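Local coordinates for protein putative thiol-disulfide isomerase or thioredoxin (PDB 3L9V) that probably catalyses thiol-disulfide exchange, as expected of a DsbA-like oxidoreductase with a thioredoxin fold, at residues A[29-32]-A[33-37]; A[134-137]-A[138-142]. All blocks are in the same frame, centred on the assembly; numbering follows the deposited sequence. Where two conformers were deposited one is given.

How the interactions relate
Neither contact closes a long loop. Each joins residues three to five apart within the last turns of a helix. From the N terminus, strand 18-22 leads to helix 27-35, where interaction 1 lies. Interaction 2 comes much later, at the end of helix 125-140, just ahead of strand 148-151. The two run in series, with no nesting or crossing. Their centres are about 23 Å apart, on opposite sides of the chain's centre, and they do not touch. Both helix ends meet parts of the thioredoxin fold: Phe32 packs on Pro147 and the helix 167-182, while Leu137 and Tyr141 pack on Phe21 of strand 18-22.

Interaction 1 (A[29-32]-A[33-37]); sequences CYAF and SQTMG
Ala31 O is gripped by two backbone donors, Met36 N and Thr35 N. The bond from Met36 N spans five residues and makes a wider pi-type turn near the end of helix 27-35, which carries Cys29 of a probable thioredoxin-type CxxC motif at its start. This bond to Ala31 O is 2.8 Å long and lies in the carbonyl plane. Thr35 N, at the usual alpha-helical spacing, is 3.3 Å from Ala31 O and approaches from above that plane. One residue earlier, Gln34 N bonds to Tyr30 O at 2.8 Å.

With CG opposite the backbone N (chi1 172°), the Tyr30 ring runs beside the next turn. Its CE1 lies 3.6 Å from Gln34 CB, and its OH lies 3.7 Å from Thr35 CG2. The Gln34 chain bends at chi2 (-65°), and its NE2 donates to Ser33 OG at 2.7 Å. This bond is nearly straight and in the amide plane, and helps to fix the amide. Tyr30 and Gln34 also touch helix 80-93. Phe32 meets Tyr174 edge-to-face. Gly37 leaves the helix with positive phi and is the N-cap of the next one. Met36, present as selenomethionine, rests its SE 3.9 Å from Ala31 CB.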
loop_
_atom_site.group_PDB
_atom_site.type_symbol
_atom_site.label_atom_id
_atom_site.label_comp_id
_atom_site.label_asym_id
_atom_site.label_seq_id
_atom_site.Cartn_x
_atom_site.Cartn_y
_atom_site.Cartn_z
ATOM N N CYS A 29 -7.761 -2.136 -4.241
ATOM C CA CYS A 29 -6.346 -2.288 -3.863
ATOM C C CYS A 29 -5.844 -3.667 -4.253
ATOM O O CYS A 29 -4.768 -3.801 -4.819
ATOM C CB CYS A 29 -6.136 -2.069 -2.362
ATOM S SG CYS A 29 -6.655 -0.463 -1.721
ATOM N N TYR A 30 -6.643 -4.693 -3.966
ATOM C CA TYR A 30 -6.325 -6.048 -4.403
ATOM C C TYR A 30 -6.105 -6.048 -5.898
ATOM O O TYR A 30 -5.122 -6.586 -6.406
ATOM C CB TYR A 30 -7.494 -6.995 -4.077
ATOM C CG TYR A 30 -7.331 -8.390 -4.659
ATOM C CD1 TYR A 30 -6.221 -9.170 -4.340
ATOM C CD2 TYR A 30 -8.293 -8.929 -5.512
ATOM C CE1 TYR A 30 -6.076 -10.452 -4.844
ATOM C CE2 TYR A 30 -8.154 -10.218 -6.026
ATOM C CZ TYR A 30 -7.046 -10.968 -5.686
ATOM O OH TYR A 30 -6.891 -12.225 -6.193
ATOM N N ALA A 31 -7.047 -5.450 -6.629
ATOM C CA ALA A 31 -6.924 -5.391 -8.083
ATOM C C ALA A 31 -5.646 -4.660 -8.532
ATOM O O ALA A 31 -4.919 -5.147 -9.412
ATOM C CB ALA A 31 -8.191 -4.762 -8.725
ATOM N N PHE A 32 -5.356 -3.495 -7.944
ATOM C CA PHE A 32 -4.160 -2.751 -8.385
ATOM C C PHE A 32 -2.878 -3.580 -8.174
ATOM O O PHE A 32 -1.967 -3.583 -9.011
ATOM C CB PHE A 32 -4.000 -1.422 -7.631
ATOM C CG PHE A 32 -4.845 -0.307 -8.164
ATOM C CD1 PHE A 32 -5.931 -0.564 -8.995
ATOM C CD2 PHE A 32 -4.562 1.005 -7.826
ATOM C CE1 PHE A 32 -6.710 0.472 -9.479
ATOM C CE2 PHE A 32 -5.339 2.048 -8.316
ATOM C CZ PHE A 32 -6.413 1.779 -9.135
ATOM N N SER A 33 -2.806 -4.255 -7.033
ATOM C CA SER A 33 -1.576 -4.925 -6.629
ATOM C C SER A 33 -1.434 -6.278 -7.316
ATOM O O SER A 33 -0.368 -6.620 -7.824
ATOM C CB SER A 33 -1.570 -5.129 -5.110
ATOM O OG SER A 33 -0.593 -6.079 -4.718
ATOM N N GLN A 34 -2.520 -7.045 -7.329
ATOM C CA GLN A 34 -2.430 -8.479 -7.596
ATOM C C GLN A 34 -3.018 -8.969 -8.932
ATOM O O GLN A 34 -2.534 -9.959 -9.475
ATOM C CB GLN A 34 -3.091 -9.250 -6.438
ATOM C CG GLN A 34 -2.462 -8.981 -5.077
ATOM C CD GLN A 34 -1.040 -9.487 -5.006
ATOM O OE1 GLN A 34 -0.901 -10.801 -5.005
ATOM N NE2 GLN A 34 -0.071 -8.708 -4.967
ATOM N N THR A 35 -4.052 -8.313 -9.463
ATOM C CA THR A 35 -4.681 -8.839 -10.671
ATOM C C THR A 35 -4.610 -7.944 -11.897
ATOM O O THR A 35 -4.649 -8.436 -13.024
ATOM C CB THR A 35 -6.130 -9.203 -10.426
ATOM O OG1 THR A 35 -6.861 -8.018 -10.110
ATOM C CG2 THR A 35 -6.215 -10.172 -9.256
HETATM N N MSE A 36 -4.488 -6.641 -11.709
HETATM C CA MSE A 36 -4.495 -5.764 -12.875
HETATM C C MSE A 36 -3.151 -5.177 -13.236
HETATM O O MSE A 36 -3.037 -4.486 -14.236
HETATM C CB MSE A 36 -5.505 -4.648 -12.680
HETATM C CG MSE A 36 -6.923 -5.149 -12.631
HETATM SE SE MSE A 36 -8.143 -3.659 -12.461
HETATM C CE MSE A 36 -9.792 -4.712 -12.578
ATOM N N GLY A 37 -2.145 -5.429 -12.407
ATOM C CA GLY A 37 -0.796 -4.956 -12.672
ATOM C C GLY A 37 -0.640 -3.441 -12.713
ATOM O O GLY A 37 0.248 -2.943 -13.397
#

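Interaction 2 (A[134-137]-A[138-142]); sequences QERL and FKEYG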
loop_
_atom_site.group_PDB
_atom_site.type_symbol
_atom_site.label_atom_id
_atom_site.label_comp_id
_atom_site.label_asym_id
_atom_site.label_seq_id
_atom_site.Cartn_x
_atom_site.Cartn_y
_atom_site.Cartn_z
ATOM N N GLN A 134 2.883 5.433 9.616
ATOM C CA GLN A 134 1.743 5.180 8.721
ATOM C C GLN A 134 0.531 5.997 9.118
ATOM O O GLN A 134 -0.187 6.547 8.257
ATOM C CB GLN A 134 1.399 3.689 8.648
ATOM C CG GLN A 134 2.483 2.856 7.922
ATOM C CD GLN A 134 2.155 1.365 7.942
ATOM O OE1 GLN A 134 1.542 0.844 7.007
ATOM N NE2 GLN A 134 2.562 0.677 9.015
ATOM N N GLU A 135 0.312 6.095 10.424
ATOM C CA GLU A 135 -0.831 6.828 10.925
ATOM C C GLU A 135 -0.594 8.338 10.791
ATOM O O GLU A 135 -1.526 9.092 10.523
ATOM C CB GLU A 135 -1.136 6.439 12.369
ATOM C CG GLU A 135 -1.402 4.938 12.582
ATOM C CD GLU A 135 -2.740 4.452 11.990
ATOM O OE1 GLU A 135 -3.437 5.251 11.326
ATOM O OE2 GLU A 135 -3.092 3.260 12.191
ATOM N N ARG A 136 0.655 8.772 10.961
ATOM C CA ARG A 136 1.004 10.180 10.795
ATOM C C ARG A 136 0.773 10.597 9.337
ATOM O O ARG A 136 0.089 11.584 9.057
ATOM C CB ARG A 136 2.469 10.424 11.207
ATOM C CG ARG A 136 2.986 11.828 10.924
ATOM C CD ARG A 136 4.184 12.196 11.831
ATOM N NE ARG A 136 5.402 11.471 11.486
ATOM C CZ ARG A 136 5.861 10.405 12.143
ATOM N NH1 ARG A 136 5.211 9.914 13.193
ATOM N NH2 ARG A 136 6.977 9.823 11.740
ATOM N N LEU A 137 1.311 9.815 8.411
ATOM C CA LEU A 137 1.220 10.176 7.006
ATOM C C LEU A 137 -0.223 10.112 6.488
ATOM O O LEU A 137 -0.578 10.831 5.545
ATOM C CB LEU A 137 2.186 9.348 6.170
ATOM C CG LEU A 137 3.661 9.544 6.554
ATOM C CD1 LEU A 137 4.583 8.588 5.769
ATOM C CD2 LEU A 137 4.091 11.012 6.363
ATOM N N PHE A 138 -1.057 9.281 7.118
ATOM C CA PHE A 138 -2.469 9.204 6.742
ATOM C C PHE A 138 -3.043 10.596 6.924
ATOM O O PHE A 138 -3.794 11.071 6.090
ATOM C CB PHE A 138 -3.232 8.192 7.608
ATOM C CG PHE A 138 -4.713 8.032 7.249
ATOM C CD1 PHE A 138 -5.138 7.014 6.420
ATOM C CD2 PHE A 138 -5.668 8.875 7.788
ATOM C CE1 PHE A 138 -6.499 6.856 6.094
ATOM C CE2 PHE A 138 -7.025 8.715 7.476
ATOM C CZ PHE A 138 -7.430 7.697 6.628
ATOM N N LYS A 139 -2.663 11.254 8.011
ATOM C CA LYS A 139 -3.216 12.577 8.294
ATOM C C LYS A 139 -2.584 13.677 7.442
ATOM O O LYS A 139 -3.289 14.570 6.988
ATOM C CB LYS A 139 -3.154 12.914 9.788
ATOM C CG LYS A 139 -3.835 11.878 10.687
ATOM C CD LYS A 139 -3.896 12.346 12.137
ATOM C CE LYS A 139 -2.526 12.777 12.638
ATOM N NZ LYS A 139 -2.597 13.326 14.023
ATOM N N GLU A 140 -1.281 13.583 7.178
ATOM C CA GLU A 140 -0.571 14.610 6.410
ATOM C C GLU A 140 -0.977 14.643 4.943
ATOM O O GLU A 140 -1.038 15.710 4.344
ATOM C CB GLU A 140 0.948 14.419 6.512
ATOM C CG GLU A 140 1.503 14.644 7.929
ATOM C CD GLU A 140 3.014 14.532 7.979
ATOM O OE1 GLU A 140 3.673 14.673 6.921
ATOM O OE2 GLU A 140 3.546 14.289 9.075
ATOM N N TYR A 141 -1.229 13.467 4.369
ATOM C CA TYR A 141 -1.620 13.356 2.976
ATOM C C TYR A 141 -3.105 13.626 2.814
ATOM O O TYR A 141 -3.605 13.689 1.701
ATOM C CB TYR A 141 -1.305 11.960 2.410
ATOM C CG TYR A 141 0.123 11.780 1.979
ATOM C CD1 TYR A 141 1.081 11.345 2.875
ATOM C CD2 TYR A 141 0.521 12.062 0.674
ATOM C CE1 TYR A 141 2.380 11.193 2.496
ATOM C CE2 TYR A 141 1.831 11.905 0.283
ATOM C CZ TYR A 141 2.758 11.471 1.213
ATOM O OH TYR A 141 4.071 11.297 0.866
ATOM N N GLY A 142 -3.815 13.743 3.925
ATOM C CA GLY A 142 -5.248 13.989 3.882
ATOM C C GLY A 142 -6.019 12.806 3.311
ATOM O O GLY A 142 -6.982 12.989 2.574
#
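A Schellman motif ends helix 125-140, and Leu137 and Tyr141 meet in its last turn. Tyr141 N bonds to Leu137 O at 3.0 Å. Gly142 then takes positive phi, and its N reaches back to Lys139 O at 3.2 Å.

The Tyr141 ring lies beside the Leu137 backbone. Its CD1 edge comes within 3.2 Å of Leu137 O, close to the ring plane. The same carbon is 4.0 Å from Leu137 CB. Beyond the segments, the Tyr141 ring also meets Phe21 edge-to-face and touches Tyr150, and Leu137 packs on Phe21 and Tyr55. This side of the helix end is therefore set against the central sheet.

Glu140 lies over the preceding turn on another side. Its N bonds to Arg136 O at 3.1 Å, in the carbonyl plane. Its side chain runs extended beyond CG (chi2 -176°) and divides its carboxylate between two neighbours. OE1 is 3.7 Å from Leu137 CD2. OE2 comes up against the aliphatic stem of Arg136, nearest to CG and CD. The Arg136 and Glu140 side chains run alongside each other in the same direction, with the guanidinium and carboxylate planes 43° apart. OE2 sits at the guanidinium edge.

Earlier in the helix, Gln134 is held by His56 and Thr68, and Glu135 by Ser58.

Arg136 NE and Glu140 OE2 are 4.1 Å apart, too far for a salt bridge. Their opposite charges probably still attract each other at this distance.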